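Local coordinates for protein formyltransferase PseJ (Anoxybacillus kamchatkensis G10, PDB 6EDK) that belongs to the formyltransferase family and holds the ligand 1YA in a pocket beside its mixed, Rossmann-like beta-sheet, at residues Q51-L56 and G73-I78; F68-G73 and R89-H94; R137-Y142 and Y151-Q156. All blocks are in the same frame, centred on the assembly; numbering follows the deposited sequence.

Contact 1. Residues Q51-L56 and G73-I78; sequences QYQDKL and GYRYII. With 1YA (N-{4-[{[(6S)-2-amino-4-oxo-3,4,5,6,7,8-hexahydropteridin-6-yl]methyl}(formyl)amino]benzoyl}-L-glutamic acid), chain D.
The 1YA-binding loop that follows strand 68-71 leans, through Tyr-74 and Tyr-76, on the turn at Gln-53 to Leu-56 beyond the edge strand 48-52. Tyr-74 CG stands anti to the backbone N (chi1 -175°), which sends the ring toward that turn, and at its far end OH donates to Asp-54 O at 2.7 Å, coming in from above the carbonyl plane, 36° out of it. The same hydroxyl accepts from a water that takes the N-H of Leu-56 and donates to Ile-77 O, and Leu-56 CG packs 3.7 Å from Tyr-74 OH.

Tyr-76 is gripped differently. Lys-55 crosses it at about a right angle with CG over the ring centre, a CH-pi contact 3.6 Å from the centroid and 14° off the normal. At the edge of the ring, Gln-53 O lies 3.4 Å from Tyr-76 CE2. A second water links Gln-53 O to Arg-75 N.

On the ligand side the loop uses backbone atoms: Tyr-76 O accepts from 1YA N8 (2.8 Å), Ile-78 N donates almost straight to 1YA N1 (2.9 Å), and Ile-78 O accepts from 1YA NA2 (3.0 Å). The Tyr-74 hydroxyl and the waters thus probably steady the loop whose main-chain groups bind 1YA.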
loop_
_atom_site.group_PDB
_atom_site.type_symbol
_atom_site.label_atom_id
_atom_site.label_comp_id
_atom_site.label_asym_id
_atom_site.label_seq_id
_atom_site.Cartn_x
_atom_site.Cartn_y
_atom_site.Cartn_z
ATOM N N GLN A 51 5.454 8.191 -14.193
ATOM C CA GLN A 51 5.484 8.287 -12.744
ATOM C C GLN A 51 5.154 9.697 -12.335
ATOM O O GLN A 51 5.519 10.654 -13.017
ATOM C CB GLN A 51 6.863 7.877 -12.163
ATOM C CG GLN A 51 7.045 8.139 -10.637
ATOM C CD GLN A 51 7.632 9.530 -10.267
ATOM O OE1 GLN A 51 8.183 10.236 -11.124
ATOM N NE2 GLN A 51 7.512 9.922 -8.963
ATOM N N TYR A 52 4.533 9.821 -11.165
ATOM C CA TYR A 52 4.165 11.122 -10.612
ATOM C C TYR A 52 4.081 11.036 -9.105
ATOM O O TYR A 52 3.531 10.068 -8.563
ATOM C CB TYR A 52 2.807 11.544 -11.177
ATOM C CG TYR A 52 2.532 13.030 -11.064
ATOM C CD1 TYR A 52 3.321 13.940 -11.775
ATOM C CD2 TYR A 52 1.492 13.501 -10.306
ATOM C CE1 TYR A 52 3.069 15.285 -11.694
ATOM C CE2 TYR A 52 1.230 14.860 -10.202
ATOM C CZ TYR A 52 2.025 15.754 -10.915
ATOM O OH TYR A 52 1.787 17.127 -10.858
ATOM N N GLN A 53 4.555 12.069 -8.410
ATOM C CA GLN A 53 4.454 12.025 -6.962
ATOM C C GLN A 53 3.734 13.191 -6.306
ATOM O O GLN A 53 3.617 13.195 -5.081
ATOM C CB GLN A 53 5.847 11.880 -6.331
ATOM C CG GLN A 53 6.907 12.780 -6.860
ATOM C CD GLN A 53 8.169 12.668 -6.013
ATOM O OE1 GLN A 53 8.508 11.578 -5.540
ATOM N NE2 GLN A 53 8.857 13.800 -5.799
ATOM N N ASP A 54 3.169 14.132 -7.070
ATOM C CA ASP A 54 2.549 15.306 -6.472
ATOM C C ASP A 54 1.026 15.190 -6.501
ATOM O O ASP A 54 0.458 14.244 -7.055
ATOM C CB ASP A 54 3.017 16.581 -7.209
ATOM C CG ASP A 54 4.501 16.884 -7.010
ATOM O OD1 ASP A 54 5.128 16.400 -6.040
ATOM O OD2 ASP A 54 5.049 17.643 -7.831
ATOM N N LYS A 55 0.337 16.196 -5.941
ATOM C CA LYS A 55 -1.123 16.211 -5.956
ATOM C C LYS A 55 -1.672 16.205 -7.371
ATOM O O LYS A 55 -1.036 16.688 -8.309
ATOM C CB LYS A 55 -1.671 17.444 -5.232
ATOM C CG LYS A 55 -1.318 17.502 -3.760
ATOM C CD LYS A 55 -1.735 18.832 -3.127
ATOM C CE LYS A 55 -1.009 19.045 -1.783
ATOM N NZ LYS A 55 -1.453 20.260 -1.035
ATOM N N LEU A 56 -2.876 15.657 -7.517
ATOM C CA LEU A 56 -3.527 15.486 -8.798
ATOM C C LEU A 56 -4.900 16.122 -8.746
ATOM O O LEU A 56 -5.783 15.635 -8.038
ATOM C CB LEU A 56 -3.679 14.017 -9.166
ATOM C CG LEU A 56 -2.448 13.312 -9.668
ATOM C CD1 LEU A 56 -2.840 11.849 -9.687
ATOM C CD2 LEU A 56 -2.078 13.781 -11.026
ATOM N N GLY A 73 3.150 4.140 -1.970
ATOM C CA GLY A 73 3.761 5.211 -1.223
ATOM C C GLY A 73 3.329 6.596 -1.675
ATOM O O GLY A 73 4.035 7.561 -1.411
ATOM N N TYR A 74 2.229 6.701 -2.400
ATOM C CA TYR A 74 1.712 8.001 -2.831
ATOM C C TYR A 74 1.194 8.769 -1.624
ATOM O O TYR A 74 0.457 8.231 -0.799
ATOM C CB TYR A 74 0.595 7.813 -3.828
ATOM C CG TYR A 74 0.075 9.088 -4.427
ATOM C CD1 TYR A 74 0.926 9.979 -5.068
ATOM C CD2 TYR A 74 -1.286 9.391 -4.371
ATOM C CE1 TYR A 74 0.423 11.176 -5.664
ATOM C CE2 TYR A 74 -1.797 10.584 -4.946
ATOM C CZ TYR A 74 -0.934 11.460 -5.568
ATOM O OH TYR A 74 -1.452 12.618 -6.144
ATOM N N ARG A 75 1.564 10.031 -1.529
ATOM C CA ARG A 75 1.400 10.749 -0.287
ATOM C C ARG A 75 0.083 11.508 -0.182
ATOM O O ARG A 75 -0.175 12.100 0.867
ATOM C CB ARG A 75 2.579 11.716 -0.081
ATOM C CG ARG A 75 3.815 11.006 0.535
ATOM C CD ARG A 75 5.120 11.743 0.177
ATOM N NE ARG A 75 5.458 11.600 -1.245
ATOM C CZ ARG A 75 6.375 10.761 -1.735
ATOM N NH1 ARG A 75 7.090 9.971 -0.919
ATOM N NH2 ARG A 75 6.570 10.724 -3.049
ATOM N N TYR A 76 -0.766 11.477 -1.195
ATOM C CA TYR A 76 -1.993 12.249 -1.149
ATOM C C TYR A 76 -3.223 11.395 -1.357
ATOM O O TYR A 76 -3.195 10.313 -1.988
ATOM C CB TYR A 76 -1.945 13.376 -2.223
ATOM C CG TYR A 76 -0.681 14.200 -2.116
ATOM C CD1 TYR A 76 -0.552 15.203 -1.156
ATOM C CD2 TYR A 76 0.435 13.940 -2.942
ATOM C CE1 TYR A 76 0.612 15.942 -1.044
ATOM C CE2 TYR A 76 1.606 14.679 -2.824
ATOM C CZ TYR A 76 1.678 15.686 -1.874
ATOM O OH TYR A 76 2.831 16.418 -1.741
ATOM N N ILE A 77 -4.326 11.907 -0.821
ATOM C CA ILE A 77 -5.639 11.335 -1.074
ATOM C C ILE A 77 -6.013 11.591 -2.523
ATOM O O ILE A 77 -5.869 12.713 -3.018
ATOM C CB ILE A 77 -6.660 11.939 -0.097
ATOM C CG1 ILE A 77 -6.142 11.715 1.332
ATOM C CG2 ILE A 77 -8.037 11.335 -0.310
ATOM C CD1 ILE A 77 -6.810 12.552 2.391
ATOM N N ILE A 78 -6.441 10.560 -3.215
ATOM C CA ILE A 78 -6.841 10.653 -4.611
ATOM C C ILE A 78 -8.303 11.082 -4.678
ATOM O O ILE A 78 -9.189 10.455 -4.072
ATOM C CB ILE A 78 -6.623 9.321 -5.344
ATOM C CG1 ILE A 78 -5.109 9.011 -5.394
ATOM C CG2 ILE A 78 -7.150 9.379 -6.764
ATOM C CD1 ILE A 78 -4.820 7.588 -5.800
HETATM N N1 1YA D . -6.410 7.888 -2.049
HETATM C C2 1YA D . -7.746 7.264 -1.936
HETATM N NA2 1YA D . -8.935 7.999 -2.333
HETATM N N3 1YA D . -7.951 5.848 -1.454
HETATM C C4 1YA D . -6.812 5.037 -1.005
HETATM O O4 1YA D . -7.045 3.911 -0.613
HETATM C C4A 1YA D . -5.469 5.676 -1.109
HETATM N N5 1YA D . -4.364 4.932 -0.774
HETATM C C6 1YA D . -3.108 5.784 -0.450
HETATM C C7 1YA D . -2.847 6.797 -1.328
HETATM N N8 1YA D . -4.058 7.687 -1.769
HETATM C C8A 1YA D . -5.258 7.105 -1.669
HETATM C C9 1YA D . -3.366 6.321 0.977
HETATM N N10 1YA D . -2.218 7.067 1.527
HETATM C C11 1YA D . -2.984 10.608 3.718
HETATM C C12 1YA D . -2.195 10.688 2.582
HETATM C C13 1YA D . -1.950 9.535 1.845
HETATM C C14 1YA D . -2.482 8.332 2.273
HETATM C C15 1YA D . -3.259 8.257 3.415
HETATM C C16 1YA D . -3.510 9.407 4.143
HETATM C C17 1YA D . -3.269 11.863 4.581
HETATM N N 1YA D . -3.083 11.647 6.039
HETATM C CA 1YA D . -3.288 12.699 7.067
HETATM C CB 1YA D . -4.790 13.065 7.161
HETATM C CG 1YA D . -5.709 11.971 6.593
HETATM C CD 1YA D . -7.174 12.153 7.030
HETATM O OE1 1YA D . -8.015 11.233 6.830
HETATM O OE2 1YA D . -7.534 13.222 7.589
HETATM C CT 1YA D . -2.738 12.183 8.423
HETATM O O2 1YA D . -2.268 11.013 8.554
HETATM O O1 1YA D . -2.746 12.934 9.429
HETATM C C18 1YA D . -0.846 6.588 1.438
HETATM O O5 1YA D . -0.594 5.579 0.872
HETATM O O 1YA D . -3.579 12.892 4.097
HETATM O O HOH W 1 3.694 10.958 -3.557
HETATM O O HOH W 2 -6.328 13.510 -6.363
HETATM O O HOH W 3 -3.998 13.925 -5.198
#

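Contact 2. Residues F68-G73 and R89-H94; sequences FIISYG and RAINLH. With 1YA (N-{4-[{[(6S)-2-amino-4-oxo-3,4,5,6,7,8-hexahydropteridin-6-yl]methyl}(formyl)amino]benzoyl}-L-glutamic acid), chain D.
Two neighbouring parallel strands, 68-71 and 90-94, meet here in the buried middle of the mixed sheet, with Ile-69 beside Ala-90, Ile-70 beside Ile-91 and Ser-71 beside Asn-92. Their short axes run 4.8 Å apart and 15° from parallel. Four backbone bonds lace them: Ile-69 N to Arg-89 O, Ile-91 N to Ile-69 O, Ser-71 N to Ile-91 O and Leu-93 N to Ser-71 O, all 2.9 to 3.0 Å long.

On the face that carries Ile-70 and Ile-91, the packing is mostly apolar. Ile-91 CG1 is wedged between its own backbone N and carbonyl carbon (chi1 68°), which sets it alongside Ile-70 CG1 at 4.1 Å, while the CG2 branch turns to Phe-68 CZ at 3.9 Å. The Phe-68 ring itself lies over Arg-89 O, which sits 3.5 Å above the ring plane and toward the rim. Farther along, Leu-93 CD1 meets Ile-70 CG2, and its other methyl, CD2, makes a CH-pi contact over the face of Tyr-72, 4.1 Å from the centroid. Helix 147-169 covers this side: Phe-162 packs on Ile-70, Ile-158 touches Tyr-72 and Leu-93, and Glu-159 takes a hydrogen bond with Tyr-72 OH.

The other face carries Ile-69, Ala-90, Ser-71 and Asn-92. Ile-69 CB and Ala-90 CB touch, and Asn-92 belongs to the 1YA pocket. One water accepts from Gly-73 N and donates to Leu-93 O, bridging the segments just past the last direct bond, Leu-93 N to Ser-71 O.

With helix 80-85 between them in the chain, the two strands form a beta-alpha-beta crossover, the unit from which Rossmann-like sheets are built; as is common there, the ligand lies at the C-terminal ends of the parallel strands.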
loop_
_atom_site.group_PDB
_atom_site.type_symbol
_atom_site.label_atom_id
_atom_site.label_comp_id
_atom_site.label_asym_id
_atom_site.label_seq_id
_atom_site.Cartn_x
_atom_site.Cartn_y
_atom_site.Cartn_z
ATOM N N PHE A 68 -4.233 2.425 -16.359
ATOM C CA PHE A 68 -4.152 1.754 -15.049
ATOM C C PHE A 68 -3.294 2.597 -14.134
ATOM O O PHE A 68 -2.315 3.181 -14.597
ATOM C CB PHE A 68 -3.591 0.363 -15.220
ATOM C CG PHE A 68 -4.057 -0.615 -14.157
ATOM C CD1 PHE A 68 -5.210 -1.356 -14.338
ATOM C CD2 PHE A 68 -3.324 -0.784 -12.997
ATOM C CE1 PHE A 68 -5.644 -2.245 -13.358
ATOM C CE2 PHE A 68 -3.765 -1.653 -12.025
ATOM C CZ PHE A 68 -4.929 -2.387 -12.211
ATOM N N ILE A 69 -3.712 2.738 -12.873
ATOM C CA ILE A 69 -2.962 3.485 -11.874
ATOM C C ILE A 69 -2.472 2.519 -10.796
ATOM O O ILE A 69 -3.257 1.705 -10.318
ATOM C CB ILE A 69 -3.817 4.578 -11.212
ATOM C CG1 ILE A 69 -4.262 5.605 -12.326
ATOM C CG2 ILE A 69 -3.071 5.225 -10.127
ATOM C CD1 ILE A 69 -5.263 6.590 -11.828
ATOM N N ILE A 70 -1.191 2.603 -10.439
ATOM C CA ILE A 70 -0.639 1.850 -9.301
ATOM C C ILE A 70 -0.085 2.863 -8.315
ATOM O O ILE A 70 0.833 3.625 -8.634
ATOM C CB ILE A 70 0.456 0.860 -9.739
ATOM C CG1 ILE A 70 -0.079 -0.162 -10.709
ATOM C CG2 ILE A 70 1.058 0.117 -8.434
ATOM C CD1 ILE A 70 1.017 -0.941 -11.425
ATOM N N SER A 71 -0.663 2.939 -7.114
ATOM C CA SER A 71 -0.056 3.808 -6.120
ATOM C C SER A 71 0.699 2.958 -5.090
ATOM O O SER A 71 0.198 1.930 -4.629
ATOM C CB SER A 71 -1.049 4.723 -5.389
ATOM O OG SER A 71 -2.009 4.084 -4.605
ATOM N N TYR A 72 1.884 3.400 -4.755
ATOM C CA TYR A 72 2.799 2.663 -3.835
ATOM C C TYR A 72 3.596 3.761 -3.151
ATOM O O TYR A 72 4.564 4.283 -3.712
ATOM C CB TYR A 72 3.680 1.694 -4.597
ATOM C CG TYR A 72 4.634 0.892 -3.700
ATOM C CD1 TYR A 72 4.360 0.739 -2.357
ATOM C CD2 TYR A 72 5.798 0.296 -4.218
ATOM C CE1 TYR A 72 5.247 0.008 -1.524
ATOM C CE2 TYR A 72 6.668 -0.430 -3.365
ATOM C CZ TYR A 72 6.366 -0.565 -2.062
ATOM O OH TYR A 72 7.188 -1.284 -1.164
ATOM N N GLY A 73 3.150 4.140 -1.970
ATOM C CA GLY A 73 3.761 5.211 -1.223
ATOM C C GLY A 73 3.329 6.596 -1.675
ATOM O O GLY A 73 4.035 7.561 -1.411
ATOM N N ARG A 89 -9.562 0.083 -12.116
ATOM C CA ARG A 89 -8.347 0.322 -12.860
ATOM C C ARG A 89 -7.307 1.036 -12.015
ATOM O O ARG A 89 -6.339 1.552 -12.570
ATOM C CB ARG A 89 -8.631 1.145 -14.133
ATOM C CG ARG A 89 -9.575 0.495 -15.131
ATOM C CD ARG A 89 -9.659 1.331 -16.470
ATOM N NE ARG A 89 -10.303 2.635 -16.280
ATOM C CZ ARG A 89 -10.018 3.731 -17.001
ATOM N NH1 ARG A 89 -9.089 3.682 -17.952
ATOM N NH2 ARG A 89 -10.645 4.883 -16.757
ATOM N N ALA A 90 -7.514 1.118 -10.695
ATOM C CA ALA A 90 -6.559 1.784 -9.816
ATOM C C ALA A 90 -6.370 0.954 -8.534
ATOM O O ALA A 90 -7.342 0.714 -7.816
ATOM C CB ALA A 90 -7.033 3.150 -9.424
ATOM N N ILE A 91 -5.123 0.599 -8.230
ATOM C CA ILE A 91 -4.805 -0.227 -7.067
ATOM C C ILE A 91 -3.793 0.488 -6.194
ATOM O O ILE A 91 -3.049 1.320 -6.666
ATOM C CB ILE A 91 -4.275 -1.592 -7.432
ATOM C CG1 ILE A 91 -2.895 -1.563 -8.094
ATOM C CG2 ILE A 91 -5.232 -2.397 -8.287
ATOM C CD1 ILE A 91 -2.398 -2.854 -8.508
ATOM N N ASN A 92 -3.694 0.064 -4.920
ATOM C CA ASN A 92 -2.764 0.648 -3.971
ATOM C C ASN A 92 -2.092 -0.540 -3.234
ATOM O O ASN A 92 -2.754 -1.589 -3.037
ATOM C CB ASN A 92 -3.467 1.514 -2.957
ATOM C CG ASN A 92 -2.518 2.172 -1.956
ATOM O OD1 ASN A 92 -1.605 2.886 -2.328
ATOM N ND2 ASN A 92 -2.757 1.945 -0.653
ATOM N N LEU A 93 -0.805 -0.373 -2.959
ATOM C CA LEU A 93 0.045 -1.313 -2.188
ATOM C C LEU A 93 0.254 -0.755 -0.792
ATOM O O LEU A 93 0.947 0.261 -0.595
ATOM C CB LEU A 93 1.403 -1.522 -2.857
ATOM C CG LEU A 93 1.476 -2.398 -4.084
ATOM C CD1 LEU A 93 0.451 -2.104 -5.162
ATOM C CD2 LEU A 93 2.859 -2.387 -4.696
ATOM N N HIS A 94 -0.324 -1.434 0.226
ATOM C CA HIS A 94 -0.374 -0.955 1.599
ATOM C C HIS A 94 0.226 -2.026 2.497
ATOM O O HIS A 94 -0.192 -3.170 2.420
ATOM C CB HIS A 94 -1.836 -0.714 2.011
ATOM C CG HIS A 94 -2.002 -0.156 3.368
ATOM N ND1 HIS A 94 -1.561 1.099 3.708
ATOM C CD2 HIS A 94 -2.557 -0.678 4.485
ATOM C CE1 HIS A 94 -1.806 1.319 4.990
ATOM N NE2 HIS A 94 -2.412 0.253 5.484
HETATM N N1 1YA D . -6.410 7.888 -2.049
HETATM C C2 1YA D . -7.746 7.264 -1.936
HETATM N NA2 1YA D . -8.935 7.999 -2.333
HETATM N N3 1YA D . -7.951 5.848 -1.454
HETATM C C4 1YA D . -6.812 5.037 -1.005
HETATM O O4 1YA D . -7.045 3.911 -0.613
HETATM C C4A 1YA D . -5.469 5.676 -1.109
HETATM N N5 1YA D . -4.364 4.932 -0.774
HETATM C C6 1YA D . -3.108 5.784 -0.450
HETATM C C7 1YA D . -2.847 6.797 -1.328
HETATM N N8 1YA D . -4.058 7.687 -1.769
HETATM C C8A 1YA D . -5.258 7.105 -1.669
HETATM C C9 1YA D . -3.366 6.321 0.977
HETATM N N10 1YA D . -2.218 7.067 1.527
HETATM C C11 1YA D . -2.984 10.608 3.718
HETATM C C12 1YA D . -2.195 10.688 2.582
HETATM C C13 1YA D . -1.950 9.535 1.845
HETATM C C14 1YA D . -2.482 8.332 2.273
HETATM C C15 1YA D . -3.259 8.257 3.415
HETATM C C16 1YA D . -3.510 9.407 4.143
HETATM C C17 1YA D . -3.269 11.863 4.581
HETATM N N 1YA D . -3.083 11.647 6.039
HETATM C CA 1YA D . -3.288 12.699 7.067
HETATM C CB 1YA D . -4.790 13.065 7.161
HETATM C CG 1YA D . -5.709 11.971 6.593
HETATM C CD 1YA D . -7.174 12.153 7.030
HETATM O OE1 1YA D . -8.015 11.233 6.830
HETATM O OE2 1YA D . -7.534 13.222 7.589
HETATM C CT 1YA D . -2.738 12.183 8.423
HETATM O O2 1YA D . -2.268 11.013 8.554
HETATM O O1 1YA D . -2.746 12.934 9.429
HETATM C C18 1YA D . -0.846 6.588 1.438
HETATM O O5 1YA D . -0.594 5.579 0.872
HETATM O O 1YA D . -3.579 12.892 4.097
HETATM O O HOH W 4 0.997 2.845 -0.842
#

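Contact 3. Residues R137-Y142 and Y151-Q156; sequences REVTYY and YERLTQ
Arg-153, on helix 147-169, and Tyr-142, in the loop after strand 133-138, meet at about a right angle: the edge of the phenol ring is set against a face of the guanidinium, the two planes 73° apart. Tyr-142 CE1 stands 3.6 Å above the guanidinium plane of Arg-153, displaced toward its rim, and NH2 lies 3.6 Å from CD1 of the tyrosine. Because the guanidinium faces the rim of the ring, its charge does not sit over the pi cloud.

The arginine gets there by leaving the helix with CG anti to the backbone N (chi1 -171°), running straight on to CD, and then bending at chi3 (-69°). Its straight part is used by Val-139, whose CG1 comes obliquely onto Arg-153 CD at 3.6 Å. The valine points at the helix, and on its other flank Val-139 CB touches Leu-154 CD2 at 3.8 Å, again with the side chains crossing at a slant. Leu-154 is the buried member of the group and also packs on Asn-107 of helix 106-112.

The charged end of Arg-153 has its main partner beyond the two segments: NH1 forms a salt bridge with Asp-145 OD2, an atom that also accepts from Tyr-142 N. NH1 comes to within 3.7 Å of Thr-140 O, too far to serve it, and that buried carbonyl oxygen has no partner in the model.

No hydrogen bond runs between 137-142 and 151-156. The contact is van der Waals packing, of Val-139 on aliphatic carbons and of the Tyr-142 edge on the guanidinium, while Asp-145, shared by Arg-153 and the Tyr-142 backbone, probably fixes how the guanidinium is presented to the tyrosine.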
loop_
_atom_site.group_PDB
_atom_site.type_symbol
_atom_site.label_atom_id
_atom_site.label_comp_id
_atom_site.label_asym_id
_atom_site.label_seq_id
_atom_site.Cartn_x
_atom_site.Cartn_y
_atom_site.Cartn_z
ATOM N N ARG A 137 -1.173 -10.936 2.316
ATOM C CA ARG A 137 -0.294 -11.967 2.881
ATOM C C ARG A 137 0.058 -11.649 4.296
ATOM O O ARG A 137 0.422 -10.522 4.609
ATOM C CB ARG A 137 0.976 -12.115 2.030
ATOM C CG ARG A 137 1.892 -13.184 2.541
ATOM C CD ARG A 137 2.891 -13.540 1.485
ATOM N NE ARG A 137 2.127 -14.100 0.348
ATOM C CZ ARG A 137 2.656 -14.383 -0.845
ATOM N NH1 ARG A 137 3.970 -14.207 -1.079
ATOM N NH2 ARG A 137 1.911 -14.884 -1.778
ATOM N N GLU A 138 0.031 -12.660 5.157
ATOM C CA GLU A 138 0.484 -12.382 6.524
ATOM C C GLU A 138 2.014 -12.416 6.573
ATOM O O GLU A 138 2.666 -13.097 5.792
ATOM C CB GLU A 138 -0.093 -13.451 7.509
ATOM C CG GLU A 138 0.290 -13.180 8.938
ATOM C CD GLU A 138 -0.145 -14.283 9.930
ATOM O OE1 GLU A 138 -0.284 -15.416 9.503
ATOM O OE2 GLU A 138 -0.281 -13.958 11.130
ATOM N N VAL A 139 2.593 -11.615 7.450
ATOM C CA VAL A 139 4.032 -11.537 7.635
ATOM C C VAL A 139 4.271 -11.629 9.132
ATOM O O VAL A 139 3.898 -10.713 9.869
ATOM C CB VAL A 139 4.624 -10.220 7.079
ATOM C CG1 VAL A 139 6.076 -10.095 7.392
ATOM C CG2 VAL A 139 4.389 -10.123 5.558
ATOM N N THR A 140 4.925 -12.674 9.541
ATOM C CA THR A 140 5.260 -12.875 10.937
ATOM C C THR A 140 6.567 -12.177 11.293
ATOM O O THR A 140 7.333 -11.709 10.460
ATOM C CB THR A 140 5.358 -14.369 11.265
ATOM O OG1 THR A 140 6.217 -14.993 10.290
ATOM C CG2 THR A 140 3.944 -14.996 11.252
ATOM N N TYR A 141 6.807 -12.095 12.581
ATOM C CA TYR A 141 7.997 -11.456 13.085
ATOM C C TYR A 141 8.660 -12.393 14.091
ATOM O O TYR A 141 8.116 -13.434 14.460
ATOM C CB TYR A 141 7.677 -10.164 13.750
ATOM C CG TYR A 141 6.860 -10.285 14.982
ATOM C CD1 TYR A 141 5.491 -10.484 14.915
ATOM C CD2 TYR A 141 7.455 -10.265 16.237
ATOM C CE1 TYR A 141 4.718 -10.584 16.071
ATOM C CE2 TYR A 141 6.695 -10.343 17.377
ATOM C CZ TYR A 141 5.343 -10.517 17.303
ATOM O OH TYR A 141 4.617 -10.611 18.472
ATOM N N TYR A 142 9.849 -12.009 14.485
ATOM C CA TYR A 142 10.696 -12.847 15.301
ATOM C C TYR A 142 11.073 -12.117 16.567
ATOM O O TYR A 142 11.036 -10.881 16.645
ATOM C CB TYR A 142 11.956 -13.241 14.549
ATOM C CG TYR A 142 11.675 -13.987 13.288
ATOM C CD1 TYR A 142 11.551 -13.314 12.092
ATOM C CD2 TYR A 142 11.482 -15.352 13.278
ATOM C CE1 TYR A 142 11.273 -13.977 10.924
ATOM C CE2 TYR A 142 11.215 -16.042 12.104
ATOM C CZ TYR A 142 11.106 -15.345 10.930
ATOM O OH TYR A 142 10.818 -16.000 9.736
ATOM N N TYR A 151 9.743 -3.519 9.043
ATOM C CA TYR A 151 9.405 -2.663 7.861
ATOM C C TYR A 151 10.049 -3.167 6.577
ATOM O O TYR A 151 9.392 -3.260 5.510
ATOM C CB TYR A 151 9.830 -1.225 8.159
ATOM C CG TYR A 151 9.500 -0.236 7.035
ATOM C CD1 TYR A 151 10.379 -0.048 5.973
ATOM C CD2 TYR A 151 8.292 0.462 7.024
ATOM C CE1 TYR A 151 10.067 0.857 4.926
ATOM C CE2 TYR A 151 7.965 1.346 5.980
ATOM C CZ TYR A 151 8.858 1.536 4.949
ATOM O OH TYR A 151 8.527 2.433 3.948
ATOM N N GLU A 152 11.326 -3.493 6.635
ATOM C CA GLU A 152 11.981 -4.025 5.432
ATOM C C GLU A 152 11.353 -5.311 4.995
ATOM O O GLU A 152 11.228 -5.554 3.828
ATOM C CB GLU A 152 13.482 -4.229 5.689
ATOM C CG GLU A 152 14.252 -2.932 5.645
ATOM C CD GLU A 152 14.048 -2.186 4.309
ATOM O OE1 GLU A 152 14.075 -2.855 3.219
ATOM O OE2 GLU A 152 13.819 -0.942 4.368
ATOM N N ARG A 153 10.984 -6.202 5.918
ATOM C CA ARG A 153 10.350 -7.434 5.489
ATOM C C ARG A 153 8.978 -7.186 4.838
ATOM O O ARG A 153 8.612 -7.852 3.857
ATOM C CB ARG A 153 10.216 -8.378 6.716
ATOM C CG ARG A 153 9.776 -9.720 6.342
ATOM C CD ARG A 153 9.619 -10.651 7.591
ATOM N NE ARG A 153 10.947 -10.925 8.154
ATOM C CZ ARG A 153 11.356 -10.529 9.341
ATOM N NH1 ARG A 153 10.534 -9.864 10.140
ATOM N NH2 ARG A 153 12.582 -10.847 9.731
ATOM N N LEU A 154 8.197 -6.228 5.376
ATOM C CA LEU A 154 6.923 -5.917 4.752
ATOM C C LEU A 154 7.157 -5.353 3.348
ATOM O O LEU A 154 6.457 -5.717 2.406
ATOM C CB LEU A 154 6.163 -4.871 5.591
ATOM C CG LEU A 154 5.726 -5.372 6.978
ATOM C CD1 LEU A 154 5.222 -4.106 7.719
ATOM C CD2 LEU A 154 4.639 -6.391 6.924
ATOM N N THR A 155 8.144 -4.471 3.214
ATOM C CA THR A 155 8.424 -3.854 1.897
ATOM C C THR A 155 8.797 -4.920 0.862
ATOM O O THR A 155 8.272 -4.943 -0.259
ATOM C CB THR A 155 9.556 -2.824 2.059
ATOM O OG1 THR A 155 9.005 -1.721 2.796
ATOM C CG2 THR A 155 10.041 -2.371 0.727
ATOM N N GLN A 156 9.681 -5.839 1.235
ATOM C CA GLN A 156 10.031 -6.913 0.319
ATOM C C GLN A 156 8.866 -7.815 0.013
ATOM O O GLN A 156 8.690 -8.276 -1.126
ATOM C CB GLN A 156 11.183 -7.766 0.934
ATOM C CG GLN A 156 12.513 -7.028 1.026
ATOM C CD GLN A 156 12.969 -6.387 -0.322
ATOM O OE1 GLN A 156 13.088 -7.064 -1.328
ATOM N NE2 GLN A 156 13.206 -5.065 -0.308
#

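In the fold
All three contacts reach the same mixed sheet. Contact 1 lies by its outer strand 48-52, contact 2 in its interior, and contact 3 at the opposite outer strand, 133-138. Contacts 1 and 2 have centres 10 Å apart and share Gly-73, where the chain passes from strand 68-71 into the pocket loop; their segments alternate along the chain, and both touch 1YA. Contact 3 comes later in the chain, its centre about 19 Å from that of contact 2 and 24 Å from that of contact 1, across the chain's centre from the latter. It meets contact 2 where Tyr-72 OH packs on Thr-155 CG2 at 3.6 Å. Helix 147-169 thereby ties the far edge strand to the middle of the sheet.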